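Local coordinates for protein lipase (Photobacterium sp. M37, PDB 2ORY) that hydrolyses triacylglycerols as a cold-adapted lipase of the alpha/beta hydrolase fold, probably through a serine nucleophile, at residues D51-M63 against L139-I152. Sequence-based numbering, arbitrary orientation.
Sequences DWEVVWGPAVYTM and LKPKSHIPGENKTI
The indole of W56 slots into the loop 139-152 and is held on both faces and at its rim. P141 CG sits over the five-membered ring, 3.6 Å from its centroid, a CH-pi contact with the pyrrolidine crossing the indole at about a right angle. I152 CD1 lies over the opposite face, toward its rim, 4.3 Å from W56 CE3. With CG anti to the backbone N (chi1 -174°), the indole swings over to the loop although its CB starts away from it.

One hydrogen bond fixes the indole, and a second ties the backbone beside it. W56 NE1 donates to K150 O at 3.0 Å; the oxygen lies nearly in the indole plane, while the donor stands above the carbonyl plane. Next along, G57 N gives a 2.9 Å bond to P146 O, and a water joins P58 O to K142 N. Together they tie down the chain where it turns at W56 and runs on through the cis peptide before P58.

Apolar contacts extend the seam to both sides: V54 CG1 meets P146 CG at 4.0 Å, and beyond the corner A59 CB packs on L139 CB at 3.9 Å, with L139 CD2 against Y61 CB.

F155 of helix 152-160 also meets the indole. V55 and W56 both face V75 in a classic beta bulge. The loop joining helices 127-138 and 152-160 docks at this bend in the outermost strand of the alpha/beta hydrolase sheet.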
loop_
_atom_site.group_PDB
_atom_site.type_symbol
_atom_site.label_atom_id
_atom_site.label_comp_id
_atom_site.label_asym_id
_atom_site.label_seq_id
_atom_site.Cartn_x
_atom_site.Cartn_y
_atom_site.Cartn_z
ATOM N N ASP A 51 11.423 -6.798 19.799
ATOM C CA ASP A 51 12.315 -7.636 19.025
ATOM C C ASP A 51 11.513 -8.266 17.909
ATOM O O ASP A 51 10.687 -9.151 18.123
ATOM C CB ASP A 51 12.965 -8.709 19.898
ATOM C CG ASP A 51 14.474 -8.512 20.037
ATOM O OD1 ASP A 51 15.181 -8.540 19.000
ATOM O OD2 ASP A 51 14.951 -8.328 21.182
ATOM N N TRP A 52 11.760 -7.785 16.705
ATOM C CA TRP A 52 11.041 -8.268 15.553
ATOM C C TRP A 52 11.852 -9.274 14.772
ATOM O O TRP A 52 13.084 -9.239 14.793
ATOM C CB TRP A 52 10.679 -7.093 14.672
ATOM C CG TRP A 52 9.910 -6.048 15.396
ATOM C CD1 TRP A 52 10.413 -4.966 16.060
ATOM C CD2 TRP A 52 8.482 -5.933 15.460
ATOM N NE1 TRP A 52 9.384 -4.172 16.521
ATOM C CE2 TRP A 52 8.191 -4.745 16.169
ATOM C CE3 TRP A 52 7.422 -6.717 14.984
ATOM C CZ2 TRP A 52 6.885 -4.320 16.412
ATOM C CZ3 TRP A 52 6.114 -6.293 15.227
ATOM C CH2 TRP A 52 5.859 -5.102 15.934
ATOM N N GLU A 53 11.145 -10.148 14.067
ATOM C CA GLU A 53 11.757 -11.192 13.261
ATOM C C GLU A 53 11.018 -11.348 11.934
ATOM O O GLU A 53 9.790 -11.490 11.907
ATOM C CB GLU A 53 11.698 -12.525 14.023
ATOM C CG GLU A 53 12.301 -13.695 13.287
ATOM C CD GLU A 53 13.822 -13.640 13.243
ATOM O OE1 GLU A 53 14.408 -14.229 12.300
ATOM O OE2 GLU A 53 14.435 -13.027 14.154
ATOM N N VAL A 54 11.755 -11.314 10.831
ATOM C CA VAL A 54 11.139 -11.505 9.523
ATOM C C VAL A 54 10.930 -13.010 9.459
ATOM O O VAL A 54 11.894 -13.757 9.479
ATOM C CB VAL A 54 12.083 -11.051 8.384
ATOM C CG1 VAL A 54 11.439 -11.331 7.020
ATOM C CG2 VAL A 54 12.395 -9.564 8.536
ATOM N N VAL A 55 9.674 -13.445 9.417
ATOM C CA VAL A 55 9.349 -14.866 9.387
ATOM C C VAL A 55 8.796 -15.374 8.048
ATOM O O VAL A 55 8.576 -16.573 7.872
ATOM C CB VAL A 55 8.362 -15.206 10.525
ATOM C CG1 VAL A 55 9.063 -15.020 11.882
ATOM C CG2 VAL A 55 7.144 -14.293 10.457
ATOM N N TRP A 56 8.549 -14.471 7.105
ATOM C CA TRP A 56 8.087 -14.901 5.787
ATOM C C TRP A 56 8.469 -13.839 4.783
ATOM O O TRP A 56 8.129 -12.667 4.947
ATOM C CB TRP A 56 6.580 -15.100 5.735
ATOM C CG TRP A 56 6.159 -15.684 4.412
ATOM C CD1 TRP A 56 6.002 -17.003 4.120
ATOM C CD2 TRP A 56 5.793 -14.965 3.223
ATOM N NE1 TRP A 56 5.544 -17.159 2.837
ATOM C CE2 TRP A 56 5.408 -15.925 2.261
ATOM C CE3 TRP A 56 5.751 -13.605 2.880
ATOM C CZ2 TRP A 56 4.979 -15.572 0.971
ATOM C CZ3 TRP A 56 5.322 -13.247 1.587
ATOM C CH2 TRP A 56 4.943 -14.233 0.653
ATOM N N GLY A 57 9.175 -14.256 3.738
ATOM C CA GLY A 57 9.618 -13.311 2.733
ATOM C C GLY A 57 10.933 -12.690 3.170
ATOM O O GLY A 57 11.552 -13.159 4.128
ATOM N N PRO A 58 11.389 -11.631 2.484
ATOM C CA PRO A 58 10.648 -11.059 1.348
ATOM C C PRO A 58 10.452 -11.927 0.093
ATOM O O PRO A 58 11.389 -12.564 -0.397
ATOM C CB PRO A 58 11.419 -9.770 1.044
ATOM C CG PRO A 58 12.820 -10.085 1.468
ATOM C CD PRO A 58 12.629 -10.879 2.750
ATOM N N ALA A 59 9.210 -11.972 -0.384
ATOM C CA ALA A 59 8.858 -12.677 -1.612
ATOM C C ALA A 59 8.727 -11.540 -2.632
ATOM O O ALA A 59 7.914 -10.618 -2.464
ATOM C CB ALA A 59 7.531 -13.390 -1.462
ATOM N N VAL A 60 9.527 -11.605 -3.686
ATOM C CA VAL A 60 9.538 -10.544 -4.684
ATOM C C VAL A 60 9.016 -10.969 -6.042
ATOM O O VAL A 60 9.275 -12.081 -6.490
ATOM C CB VAL A 60 10.988 -9.994 -4.875
ATOM C CG1 VAL A 60 10.985 -8.813 -5.837
ATOM C CG2 VAL A 60 11.584 -9.586 -3.525
ATOM N N TYR A 61 8.257 -10.082 -6.674
ATOM C CA TYR A 61 7.759 -10.317 -8.016
ATOM C C TYR A 61 8.450 -9.248 -8.868
ATOM O O TYR A 61 8.192 -8.061 -8.690
ATOM C CB TYR A 61 6.247 -10.127 -8.112
ATOM C CG TYR A 61 5.731 -10.413 -9.511
ATOM C CD1 TYR A 61 5.508 -11.723 -9.936
ATOM C CD2 TYR A 61 5.536 -9.382 -10.430
ATOM C CE1 TYR A 61 5.108 -12.002 -11.243
ATOM C CE2 TYR A 61 5.132 -9.645 -11.752
ATOM C CZ TYR A 61 4.919 -10.960 -12.153
ATOM O OH TYR A 61 4.507 -11.239 -13.445
ATOM N N THR A 62 9.342 -9.675 -9.762
ATOM C CA THR A 62 10.091 -8.780 -10.654
ATOM C C THR A 62 10.594 -9.570 -11.859
ATOM O O THR A 62 11.065 -10.703 -11.726
ATOM C CB THR A 62 11.343 -8.126 -9.969
ATOM O OG1 THR A 62 12.171 -9.140 -9.391
ATOM C CG2 THR A 62 10.922 -7.175 -8.896
ATOM N N MET A 63 10.487 -8.951 -13.025
ATOM C CA MET A 63 10.901 -9.537 -14.290
ATOM C C MET A 63 11.727 -8.480 -15.011
ATOM O O MET A 63 11.434 -7.285 -14.922
ATOM C CB MET A 63 9.671 -9.888 -15.134
ATOM C CG MET A 63 8.754 -10.924 -14.497
ATOM S SD MET A 63 9.653 -12.455 -14.163
ATOM C CE MET A 63 8.323 -13.561 -13.407
ATOM N N LEU A 139 2.760 -15.679 -4.548
ATOM C CA LEU A 139 4.169 -15.495 -4.222
ATOM C C LEU A 139 4.673 -16.554 -3.252
ATOM O O LEU A 139 3.933 -17.021 -2.393
ATOM C CB LEU A 139 4.405 -14.124 -3.594
ATOM C CG LEU A 139 4.507 -12.835 -4.420
ATOM C CD1 LEU A 139 4.529 -11.655 -3.445
ATOM C CD2 LEU A 139 5.779 -12.842 -5.305
ATOM N N LYS A 140 5.943 -16.918 -3.396
ATOM C CA LYS A 140 6.586 -17.890 -2.517
ATOM C C LYS A 140 8.029 -17.450 -2.326
ATOM O O LYS A 140 8.745 -17.200 -3.300
ATOM C CB LYS A 140 6.561 -19.305 -3.113
ATOM C CG LYS A 140 5.167 -19.943 -3.169
ATOM C CD LYS A 140 5.200 -21.407 -3.656
ATOM C CE LYS A 140 3.792 -22.032 -3.653
ATOM N NZ LYS A 140 3.770 -23.488 -4.035
ATOM N N PRO A 141 8.478 -17.341 -1.066
ATOM C CA PRO A 141 9.859 -16.922 -0.840
ATOM C C PRO A 141 10.755 -17.984 -1.469
ATOM O O PRO A 141 10.378 -19.154 -1.550
ATOM C CB PRO A 141 9.967 -16.903 0.683
ATOM C CG PRO A 141 8.550 -16.732 1.144
ATOM C CD PRO A 141 7.802 -17.627 0.209
ATOM N N LYS A 142 11.929 -17.583 -1.925
ATOM C CA LYS A 142 12.843 -18.538 -2.540
ATOM C C LYS A 142 13.700 -19.219 -1.473
ATOM O O LYS A 142 13.539 -18.965 -0.285
ATOM C CB LYS A 142 13.742 -17.823 -3.563
ATOM C CG LYS A 142 12.963 -17.155 -4.692
ATOM C CD LYS A 142 13.873 -16.391 -5.627
ATOM C CE LYS A 142 13.066 -15.458 -6.514
ATOM N NZ LYS A 142 11.926 -16.183 -7.148
ATOM N N SER A 143 14.608 -20.085 -1.911
ATOM C CA SER A 143 15.506 -20.796 -1.012
ATOM C C SER A 143 16.317 -19.847 -0.134
ATOM O O SER A 143 16.756 -18.788 -0.586
ATOM C CB SER A 143 16.466 -21.672 -1.832
ATOM O OG SER A 143 17.473 -22.265 -1.022
ATOM N N HIS A 144 16.499 -20.244 1.124
ATOM C CA HIS A 144 17.285 -19.494 2.111
ATOM C C HIS A 144 16.602 -18.248 2.612
ATOM O O HIS A 144 17.179 -17.476 3.383
ATOM C CB HIS A 144 18.651 -19.129 1.530
ATOM C CG HIS A 144 19.441 -20.316 1.070
ATOM N ND1 HIS A 144 20.550 -20.203 0.261
ATOM C CD2 HIS A 144 19.270 -21.641 1.294
ATOM C CE1 HIS A 144 21.026 -21.408 0.002
ATOM N NE2 HIS A 144 20.269 -22.298 0.616
ATOM N N ILE A 145 15.373 -18.052 2.156
ATOM C CA ILE A 145 14.571 -16.907 2.567
ATOM C C ILE A 145 13.509 -17.431 3.529
ATOM O O ILE A 145 12.898 -18.483 3.296
ATOM C CB ILE A 145 13.860 -16.228 1.355
ATOM C CG1 ILE A 145 14.889 -15.781 0.296
ATOM C CG2 ILE A 145 13.019 -15.046 1.844
ATOM C CD1 ILE A 145 15.912 -14.722 0.780
ATOM N N PRO A 146 13.287 -16.725 4.644
ATOM C CA PRO A 146 12.253 -17.264 5.538
ATOM C C PRO A 146 10.927 -17.516 4.812
ATOM O O PRO A 146 10.553 -16.778 3.887
ATOM C CB PRO A 146 12.140 -16.206 6.648
ATOM C CG PRO A 146 12.897 -15.002 6.137
ATOM C CD PRO A 146 13.958 -15.553 5.223
ATOM N N GLY A 147 10.238 -18.574 5.229
ATOM C CA GLY A 147 8.960 -18.931 4.633
ATOM C C GLY A 147 9.129 -19.607 3.286
ATOM O O GLY A 147 8.183 -19.734 2.509
ATOM N N GLU A 148 10.354 -20.044 3.029
ATOM C CA GLU A 148 10.730 -20.702 1.784
ATOM C C GLU A 148 9.684 -21.686 1.235
ATOM O O GLU A 148 9.228 -22.594 1.939
ATOM C CB GLU A 148 12.066 -21.416 2.002
ATOM C CG GLU A 148 12.622 -22.133 0.796
ATOM C CD GLU A 148 13.760 -23.086 1.156
ATOM O OE1 GLU A 148 14.689 -22.677 1.880
ATOM O OE2 GLU A 148 13.732 -24.248 0.705
ATOM N N ASN A 149 9.307 -21.474 -0.025
ATOM C CA ASN A 149 8.356 -22.312 -0.754
ATOM C C ASN A 149 6.939 -22.440 -0.247
ATOM O O ASN A 149 6.305 -23.466 -0.459
ATOM C CB ASN A 149 8.922 -23.717 -0.924
ATOM C CG ASN A 149 10.166 -23.729 -1.755
ATOM O OD1 ASN A 149 10.167 -23.241 -2.889
ATOM N ND2 ASN A 149 11.246 -24.282 -1.205
ATOM N N LYS A 150 6.432 -21.410 0.409
ATOM C CA LYS A 150 5.064 -21.443 0.906
ATOM C C LYS A 150 4.361 -20.152 0.534
ATOM O O LYS A 150 4.969 -19.084 0.579
ATOM C CB LYS A 150 5.065 -21.603 2.427
ATOM C CG LYS A 150 5.528 -22.965 2.900
ATOM C CD LYS A 150 6.363 -22.855 4.164
ATOM C CE LYS A 150 6.910 -24.219 4.581
ATOM N NZ LYS A 150 8.026 -24.073 5.554
ATOM N N THR A 151 3.095 -20.250 0.142
ATOM C CA THR A 151 2.320 -19.059 -0.195
ATOM C C THR A 151 2.010 -18.414 1.150
ATOM O O THR A 151 2.219 -19.033 2.192
ATOM C CB THR A 151 0.977 -19.400 -0.871
ATOM O OG1 THR A 151 0.211 -20.248 -0.002
ATOM C CG2 THR A 151 1.216 -20.088 -2.232
ATOM N N ILE A 152 1.520 -17.183 1.138
ATOM C CA ILE A 152 1.207 -16.508 2.386
ATOM C C ILE A 152 0.129 -17.304 3.137
ATOM O O ILE A 152 0.214 -17.482 4.352
ATOM C CB ILE A 152 0.727 -15.049 2.135
ATOM C CG1 ILE A 152 0.492 -14.328 3.468
ATOM C CG2 ILE A 152 -0.552 -15.037 1.316
ATOM C CD1 ILE A 152 1.735 -14.045 4.231
HETATM O O HOH W 1 12.413 -14.646 -1.863
#